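Superoxide dismutase [Cu-Zn] (Bacteroidetes bacterium GWA2_30_7, PDB 7B4O) probably catalyses the disproportionation of superoxide into oxygen and hydrogen peroxide at a copper-zinc centre, here carrying zinc at both metal positions. Local coordinates at residues G49-E54 with G67-P72. Sequence-based numbering, arbitrary orientation.
Sequences GFHIHE and GGHFNP. With ZN (zinc ion), chain E; ZN (zinc ion), chain F.
Strand 46-53 meets the loop 67-72 through a single backbone bridge of His53 with His69, held by Phe70 N to Ile52 O (2.9 Å) and Glu54 N to Gly68 O (2.9 Å). This is the metal site of the Greek-key beta-barrel of Cu,Zn superoxide dismutases, with His69 as the bridging histidine. One zinc, probably in the position copper takes in the active enzyme, is bound by His51 ND1 at 2.1 Å and His53 NE2 at 2.0 Å. His126 is a third ligand, and His69 NE2 makes a longer contact of 2.7 Å with the same zinc. Through its other ring nitrogen, ND1, His69 binds the second zinc at 2.1 Å, beside His77, His86 and Asp89. The CD2 edge of His69 meets one face of His53 in an offset edge-to-face pair, planes at 69°. CE1 of His69 lies over a face of His51, near its rim. The zinc at ND1 and Asp130 at NE2 together hold the His51 ring. Glu54 takes the first torsion that sets CG between the backbone N and the carbonyl carbon (chi1 62°). The chain is extended beyond CG, and OE2 accepts Gly68 N at 2.8 Å on its anti side, tilted out of the carboxylate plane. An alanine here would probably leave Gly68 N without this acceptor and the backbone at Gly67 and Gly68 less firmly held. Ile52 CG2 packs against Phe70 CB, the two side chains lying side by side. Gly67 O also accepts a bond from Arg143 NH1. With NE2 on the metal, His53 uses its other nitrogen as a donor: ND1 points in the ring plane to Gly67 O, 2.8 Å away and nearly straight at 170°.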
# COMPACT_ATOMS: atom_id res chain seq x y z
N GLY A 49 14.36 -14.09 0.56
CA GLY A 49 14.14 -13.22 -0.61
C GLY A 49 13.33 -12.00 -0.25
O GLY A 49 12.32 -12.11 0.47
N PHE A 50 13.75 -10.86 -0.77
CA PHE A 50 13.24 -9.52 -0.39
C PHE A 50 13.09 -8.73 -1.68
O PHE A 50 14.11 -8.27 -2.23
CB PHE A 50 14.23 -8.90 0.60
CG PHE A 50 13.82 -7.58 1.20
CD1 PHE A 50 12.86 -7.51 2.20
CD2 PHE A 50 14.44 -6.41 0.80
CE1 PHE A 50 12.51 -6.28 2.76
CE2 PHE A 50 14.11 -5.19 1.36
CZ PHE A 50 13.14 -5.13 2.34
N HIS A 51 11.87 -8.61 -2.19
CA HIS A 51 11.64 -8.13 -3.58
C HIS A 51 10.52 -7.11 -3.67
O HIS A 51 9.54 -7.20 -2.91
CB HIS A 51 11.26 -9.28 -4.50
CG HIS A 51 12.23 -10.40 -4.53
ND1 HIS A 51 11.79 -11.70 -4.65
CD2 HIS A 51 13.57 -10.44 -4.44
CE1 HIS A 51 12.84 -12.51 -4.68
NE2 HIS A 51 13.95 -11.75 -4.52
N ILE A 52 10.65 -6.22 -4.65
CA ILE A 52 9.51 -5.40 -5.12
C ILE A 52 8.84 -6.18 -6.23
O ILE A 52 9.53 -6.54 -7.24
CB ILE A 52 9.94 -4.00 -5.59
CG1 ILE A 52 10.80 -3.30 -4.54
CG2 ILE A 52 8.72 -3.19 -5.97
CD1 ILE A 52 11.27 -1.93 -4.96
N HIS A 53 7.56 -6.49 -6.07
CA HIS A 53 6.75 -7.18 -7.10
C HIS A 53 5.89 -6.15 -7.83
O HIS A 53 5.74 -5.01 -7.35
CB HIS A 53 5.98 -8.34 -6.48
CG HIS A 53 6.81 -9.56 -6.22
ND1 HIS A 53 6.46 -10.79 -6.70
CD2 HIS A 53 7.96 -9.75 -5.54
CE1 HIS A 53 7.35 -11.70 -6.33
NE2 HIS A 53 8.26 -11.10 -5.57
N GLU A 54 5.36 -6.54 -8.99
CA GLU A 54 4.86 -5.57 -10.00
C GLU A 54 3.47 -5.04 -9.62
O GLU A 54 3.14 -3.94 -10.07
CB GLU A 54 4.87 -6.24 -11.37
CG GLU A 54 3.95 -7.44 -11.47
CD GLU A 54 4.04 -8.19 -12.78
OE1 GLU A 54 4.29 -7.51 -13.79
OE2 GLU A 54 3.78 -9.41 -12.82
N GLY A 67 1.82 -10.54 -8.27
CA GLY A 67 2.43 -10.82 -9.58
C GLY A 67 3.91 -11.10 -9.47
O GLY A 67 4.38 -11.52 -8.40
N GLY A 68 4.64 -10.93 -10.58
CA GLY A 68 6.07 -11.24 -10.66
C GLY A 68 6.93 -10.08 -10.21
O GLY A 68 6.39 -9.12 -9.63
N HIS A 69 8.23 -10.17 -10.44
CA HIS A 69 9.19 -9.12 -10.01
C HIS A 69 8.89 -7.82 -10.77
O HIS A 69 8.55 -7.87 -11.97
CB HIS A 69 10.64 -9.58 -10.16
CG HIS A 69 10.96 -10.64 -9.17
ND1 HIS A 69 12.24 -11.09 -8.94
CD2 HIS A 69 10.14 -11.28 -8.28
CE1 HIS A 69 12.20 -11.98 -7.97
NE2 HIS A 69 10.93 -12.12 -7.55
N PHE A 70 9.02 -6.70 -10.08
CA PHE A 70 8.90 -5.38 -10.75
C PHE A 70 10.10 -5.25 -11.70
O PHE A 70 11.28 -5.20 -11.25
CB PHE A 70 8.82 -4.26 -9.72
CG PHE A 70 8.69 -2.90 -10.33
CD1 PHE A 70 7.74 -2.66 -11.30
CD2 PHE A 70 9.51 -1.86 -9.93
CE1 PHE A 70 7.59 -1.39 -11.85
CE2 PHE A 70 9.37 -0.59 -10.49
CZ PHE A 70 8.41 -0.37 -11.45
N ASN A 71 9.81 -5.22 -13.00
CA ASN A 71 10.84 -5.40 -14.05
C ASN A 71 10.49 -4.52 -15.24
O ASN A 71 10.37 -5.00 -16.37
CB ASN A 71 10.96 -6.87 -14.43
CG ASN A 71 12.10 -7.13 -15.39
OD1 ASN A 71 13.06 -6.36 -15.45
ND2 ASN A 71 12.00 -8.24 -16.10
N PRO A 72 10.39 -3.19 -15.05
CA PRO A 72 10.01 -2.30 -16.16
C PRO A 72 11.08 -2.26 -17.27
O PRO A 72 10.72 -1.92 -18.39
CB PRO A 72 9.84 -0.95 -15.47
CG PRO A 72 10.75 -1.02 -14.28
CD PRO A 72 10.63 -2.46 -13.80
ZN ZN E . 9.83 -12.30 -5.13
ZN ZN F . 14.00 -10.46 -9.83